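Local atomic coordinates of CurF (Lyngbya majuscula, PDB entry 5DP2), a protein that binds NADP and acts as an enoyl-reductase-type cyclopropanase, probably forming the cyclopropane ring in the biosynthesis of curacin A. Residues D102-A107 with D122-K127; V85-A90 with L131-A136. One frame throughout, in Å; residues are numbered along the deposited sequence.

Contact 1: D102-A107 with D122-K127; sequences DEVILA and DDLLAK
Asp123 O is gripped twice: Ala107 N donates to it at 3.0 Å, the N-H pointing nearly straight at the oxygen (165°), and a water adds a second proton while also bonding Ala107 O. This closes one end of an antiparallel strand pair in the GroES-like substrate domain of the enoyl reductase. In its middle Ile105 and Leu125 form the hydrogen-bonded pair, with Ile105 N 2.8 Å from Leu125 O and the return bond from Leu125 N lying in the carbonyl plane of Ile105 O. Their side chains share one face, packed against Phe140 and Trp296. On the other face Leu106 and Leu124 lie side by side; CD2 of Leu124 sits 3.8 Å from Leu106 CG and also meets CG2 of Val104, near Val41 and Trp98. At the other end Lys127 N bonds Glu103 O at 3.1 Å, well above the carbonyl plane. Lys127 CG is anti to the backbone N (chi1 179°), and the two long side chains run alongside each other. The chain bends at chi4 (-71°), which places NZ to bond Leu131 O and to make a salt bridge with Glu103 whose hydrogen bond is weak, Lys127 NZ to Glu103 OE1 being 3.4 Å.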
loop_
_atom_site.group_PDB
_atom_site.type_symbol
_atom_site.label_atom_id
_atom_site.label_comp_id
_atom_site.label_asym_id
_atom_site.label_seq_id
_atom_site.Cartn_x
_atom_site.Cartn_y
_atom_site.Cartn_z
ATOM N N ASP A 102 -2.225 -24.497 -4.176
ATOM C CA ASP A 102 -1.197 -23.573 -3.737
ATOM C C ASP A 102 -1.840 -22.282 -3.209
ATOM O O ASP A 102 -2.777 -21.761 -3.791
ATOM C CB ASP A 102 -0.251 -23.250 -4.882
ATOM C CG ASP A 102 0.703 -24.382 -5.289
ATOM O OD1 ASP A 102 0.894 -25.344 -4.508
ATOM O OD2 ASP A 102 1.318 -24.243 -6.380
ATOM N N GLU A 103 -1.264 -21.745 -2.141
ATOM C CA GLU A 103 -1.733 -20.492 -1.535
ATOM C C GLU A 103 -0.798 -19.365 -1.962
ATOM O O GLU A 103 0.437 -19.476 -1.872
ATOM C CB GLU A 103 -1.801 -20.625 -0.019
ATOM C CG GLU A 103 -2.804 -21.682 0.423
ATOM C CD GLU A 103 -2.943 -21.810 1.915
ATOM O OE1 GLU A 103 -2.025 -21.358 2.621
ATOM O OE2 GLU A 103 -3.975 -22.346 2.347
ATOM N N VAL A 104 -1.399 -18.266 -2.446
ATOM C CA VAL A 104 -0.651 -17.225 -3.113
ATOM C C VAL A 104 -1.067 -15.811 -2.676
ATOM O O VAL A 104 -2.218 -15.559 -2.297
ATOM C CB VAL A 104 -0.796 -17.344 -4.658
ATOM C CG1 VAL A 104 -0.122 -18.631 -5.131
ATOM C CG2 VAL A 104 -2.246 -17.281 -5.114
ATOM N N ILE A 105 -0.089 -14.923 -2.765
ATOM C CA ILE A 105 -0.297 -13.477 -2.796
ATOM C C ILE A 105 -0.372 -13.071 -4.261
ATOM O O ILE A 105 0.464 -13.476 -5.082
ATOM C CB ILE A 105 0.865 -12.739 -2.079
ATOM C CG1 ILE A 105 0.882 -13.041 -0.575
ATOM C CG2 ILE A 105 0.824 -11.234 -2.367
ATOM C CD1 ILE A 105 2.158 -12.643 0.113
ATOM N N LEU A 106 -1.377 -12.239 -4.600
ATOM C CA LEU A 106 -1.508 -11.690 -5.951
ATOM C C LEU A 106 -0.820 -10.331 -5.995
ATOM O O LEU A 106 -1.191 -9.407 -5.247
ATOM C CB LEU A 106 -2.965 -11.577 -6.366
ATOM C CG LEU A 106 -3.757 -12.895 -6.419
ATOM C CD1 LEU A 106 -4.416 -13.233 -5.098
ATOM C CD2 LEU A 106 -4.797 -12.829 -7.550
ATOM N N ALA A 107 0.166 -10.208 -6.887
ATOM C CA ALA A 107 0.944 -8.968 -7.040
ATOM C C ALA A 107 0.238 -8.062 -8.047
ATOM O O ALA A 107 0.161 -8.387 -9.238
ATOM C CB ALA A 107 2.340 -9.324 -7.532
ATOM N N ASP A 122 3.512 -15.411 -13.392
ATOM C CA ASP A 122 4.474 -14.410 -12.915
ATOM C C ASP A 122 3.833 -13.290 -12.094
ATOM O O ASP A 122 4.532 -12.411 -11.591
ATOM C CB ASP A 122 5.248 -13.800 -14.075
ATOM C CG ASP A 122 6.144 -14.806 -14.788
ATOM O OD1 ASP A 122 6.498 -15.873 -14.221
ATOM O OD2 ASP A 122 6.518 -14.510 -15.942
ATOM N N ASP A 123 2.523 -13.323 -11.945
ATOM C CA ASP A 123 1.798 -12.341 -11.139
ATOM C C ASP A 123 1.497 -12.839 -9.733
ATOM O O ASP A 123 0.748 -12.177 -9.010
ATOM C CB ASP A 123 0.402 -12.035 -11.764
ATOM C CG ASP A 123 0.430 -11.425 -13.117
ATOM O OD1 ASP A 123 1.210 -10.513 -13.250
ATOM O OD2 ASP A 123 -0.372 -11.820 -14.003
ATOM N N LEU A 124 2.007 -14.022 -9.379
ATOM C CA LEU A 124 1.715 -14.653 -8.104
ATOM C C LEU A 124 3.000 -14.864 -7.311
ATOM O O LEU A 124 4.072 -15.132 -7.895
ATOM C CB LEU A 124 1.055 -16.017 -8.347
ATOM C CG LEU A 124 -0.272 -15.953 -9.103
ATOM C CD1 LEU A 124 -0.790 -17.373 -9.339
ATOM C CD2 LEU A 124 -1.287 -15.093 -8.373
ATOM N N LEU A 125 2.879 -14.794 -5.989
ATOM C CA LEU A 125 3.967 -15.020 -5.035
ATOM C C LEU A 125 3.489 -16.039 -4.009
ATOM O O LEU A 125 2.325 -16.059 -3.641
ATOM C CB LEU A 125 4.334 -13.708 -4.331
ATOM C CG LEU A 125 4.841 -12.579 -5.257
ATOM C CD1 LEU A 125 4.911 -11.275 -4.468
ATOM C CD2 LEU A 125 6.184 -12.928 -5.887
ATOM N N ALA A 126 4.385 -16.891 -3.536
ATOM C CA ALA A 126 4.012 -17.877 -2.530
ATOM C C ALA A 126 3.682 -17.203 -1.195
ATOM O O ALA A 126 4.466 -16.411 -0.657
ATOM C CB ALA A 126 5.142 -18.884 -2.342
ATOM N N LYS A 127 2.511 -17.529 -0.662
ATOM C CA LYS A 127 2.091 -16.989 0.636
ATOM C C LYS A 127 2.974 -17.580 1.754
ATOM O O LYS A 127 3.195 -18.780 1.759
ATOM C CB LYS A 127 0.648 -17.377 0.925
ATOM C CG LYS A 127 0.144 -16.873 2.270
ATOM C CD LYS A 127 -1.268 -17.354 2.482
ATOM C CE LYS A 127 -1.592 -17.542 3.919
ATOM N NZ LYS A 127 -0.870 -18.745 4.478
HETATM O O HOH W 1 1.065 -21.225 2.290
HETATM O O HOH W 2 -1.736 -10.603 -9.762
HETATM O O HOH W 3 1.163 -8.101 -11.782
#

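Contact 2: V85-A90 with L131-A136; sequences VGTVVA and LSMVEA
One methyl of Val85, CG2, meets Met133 at two places in one of the valine's two conformers, 3.3 Å from its carbonyl O and 3.6 Å from SD. In that conformer the other branch, Val85 CG1, reaches Ala136, three residues on, 4.0 Å from its CB and close to its carbonyl. Met133 and Val85 slide past each other in opposite directions, and the thioether then runs out over the strand. Its chain bends at chi2 (-74°), which puts SD beside Val85 CB, and CE ends 3.7 Å from both Gly86 O and Thr87 OG1. Thr87 is crossed at about a right angle, and its hydroxyl is bonded to Lys44. An alanine in place of Met133 would probably open a gap over Val85 CB, Gly86 and Thr87 and leave the strand held to the helix mainly through the valine methyls. Behind these contacts stands a capping box that sets the start of the helix. Ser132, the N-cap, accepts from Glu135 N through OG at 3.0 Å, and in one of its two conformers Glu135 takes a nearly straight bond (170°) from Ser132 N on the anti lone pair of OE1. Ala136 N closes the first turn on Ser132 O. The contact thus lays the short helix 133-136 against strand 83-91, which in the sheet runs between strands 39-48 and 103-107; Glu103 of the latter touches Met133, and on the helix's other flank Val134 packs on Tyr313 and Val315 of strand 313-317.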
loop_
_atom_site.group_PDB
_atom_site.type_symbol
_atom_site.label_atom_id
_atom_site.label_comp_id
_atom_site.label_asym_id
_atom_site.label_seq_id
_atom_site.Cartn_x
_atom_site.Cartn_y
_atom_site.Cartn_z
ATOM N N VAL A 85 -4.982 -12.167 -1.520
ATOM C CA VAL A 85 -4.480 -13.520 -1.268
ATOM C C VAL A 85 -5.566 -14.525 -1.564
ATOM O O VAL A 85 -6.763 -14.231 -1.431
ATOM C CB VAL A 85 -3.990 -13.715 0.197
ATOM C CG1 VAL A 85 -2.829 -12.793 0.527
ATOM C CG2 VAL A 85 -5.123 -13.525 1.182
ATOM N N GLY A 86 -5.160 -15.719 -1.988
ATOM C CA GLY A 86 -6.137 -16.768 -2.204
ATOM C C GLY A 86 -5.487 -18.082 -2.541
ATOM O O GLY A 86 -4.299 -18.315 -2.259
ATOM N N THR A 87 -6.297 -18.964 -3.117
ATOM C CA THR A 87 -5.911 -20.350 -3.361
ATOM C C THR A 87 -6.047 -20.666 -4.837
ATOM O O THR A 87 -7.074 -20.360 -5.452
ATOM C CB THR A 87 -6.825 -21.300 -2.572
ATOM O OG1 THR A 87 -6.819 -20.896 -1.189
ATOM C CG2 THR A 87 -6.398 -22.756 -2.706
ATOM N N VAL A 88 -5.013 -21.268 -5.429
ATOM C CA VAL A 88 -5.102 -21.691 -6.836
ATOM C C VAL A 88 -6.157 -22.806 -6.957
ATOM O O VAL A 88 -6.057 -23.840 -6.284
ATOM C CB VAL A 88 -3.724 -22.176 -7.319
ATOM C CG1 VAL A 88 -3.816 -22.749 -8.739
ATOM C CG2 VAL A 88 -2.719 -21.042 -7.281
ATOM N N VAL A 89 -7.145 -22.590 -7.829
ATOM C CA VAL A 89 -8.221 -23.564 -8.026
ATOM C C VAL A 89 -8.220 -24.218 -9.398
ATOM O O VAL A 89 -8.839 -25.273 -9.551
ATOM C CB VAL A 89 -9.609 -22.984 -7.701
ATOM C CG1 VAL A 89 -9.735 -22.731 -6.197
ATOM C CG2 VAL A 89 -9.919 -21.752 -8.536
ATOM N N ALA A 90 -7.559 -23.625 -10.381
ATOM C CA ALA A 90 -7.440 -24.248 -11.718
ATOM C C ALA A 90 -6.186 -23.679 -12.344
ATOM O O ALA A 90 -5.854 -22.512 -12.140
ATOM C CB ALA A 90 -8.678 -23.971 -12.575
ATOM N N LEU A 131 1.260 -17.770 8.193
ATOM C CA LEU A 131 0.310 -16.675 8.344
ATOM C C LEU A 131 -1.076 -17.121 7.884
ATOM O O LEU A 131 -1.222 -17.920 6.963
ATOM C CB LEU A 131 0.759 -15.474 7.535
ATOM C CG LEU A 131 2.088 -14.870 7.915
ATOM C CD1 LEU A 131 2.370 -13.648 7.049
ATOM C CD2 LEU A 131 2.130 -14.515 9.397
ATOM N N SER A 132 -2.111 -16.570 8.510
ATOM C CA SER A 132 -3.467 -16.739 7.988
ATOM C C SER A 132 -3.648 -15.956 6.681
ATOM O O SER A 132 -2.835 -15.073 6.361
ATOM C CB SER A 132 -4.474 -16.294 9.032
ATOM O OG SER A 132 -4.425 -14.884 9.154
ATOM N N MET A 133 -4.718 -16.269 5.942
ATOM C CA MET A 133 -5.044 -15.464 4.772
ATOM C C MET A 133 -5.203 -13.984 5.102
ATOM O O MET A 133 -4.657 -13.132 4.409
ATOM C CB MET A 133 -6.292 -15.998 4.056
ATOM C CG MET A 133 -6.089 -17.324 3.342
ATOM S SD MET A 133 -5.147 -17.109 1.836
ATOM C CE MET A 133 -4.979 -18.786 1.297
ATOM N N VAL A 134 -5.944 -13.676 6.169
ATOM C CA VAL A 134 -6.160 -12.276 6.536
ATOM C C VAL A 134 -4.848 -11.588 6.905
ATOM O O VAL A 134 -4.601 -10.458 6.519
ATOM C CB VAL A 134 -7.201 -12.192 7.661
ATOM C CG1 VAL A 134 -7.169 -10.828 8.323
ATOM C CG2 VAL A 134 -8.594 -12.471 7.096
ATOM N N GLU A 135 -3.993 -12.277 7.675
ATOM C CA GLU A 135 -2.684 -11.709 8.005
ATOM C C GLU A 135 -1.852 -11.436 6.764
ATOM O O GLU A 135 -1.247 -10.379 6.605
ATOM C CB GLU A 135 -1.913 -12.657 8.926
ATOM C CG GLU A 135 -2.370 -12.616 10.370
ATOM C CD GLU A 135 -1.666 -13.625 11.255
ATOM O OE1 GLU A 135 -1.434 -14.781 10.814
ATOM O OE2 GLU A 135 -1.397 -13.261 12.422
ATOM N N ALA A 136 -1.812 -12.418 5.868
ATOM C CA ALA A 136 -1.012 -12.273 4.655
ATOM C C ALA A 136 -1.543 -11.170 3.747
ATOM O O ALA A 136 -0.786 -10.558 3.013
ATOM C CB ALA A 136 -0.898 -13.592 3.903
#

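Overall arrangement
Both contacts hold the same sheet, where strands 83-91 and 103-107 are neighbours, and contact 1 is nested inside the chain loop closed by contact 2. Their centres are about 8 Å apart, joined by probable backbone bonds from Val104 N to Gly86 O and from Val88 N to Asp102 O. Both are largely buried, though contact 1 reaches the surface at Glu103 and Ala126. Contact 1 joins strand to strand by regular backbone bonding, with apolar packing on both faces and a charged pair at one end. Contact 2 sets a helix turn on a strand by van der Waals contact, methyls and a thioether against each other and against oxygens. Lys127 CE packs against Ser132 O between the two.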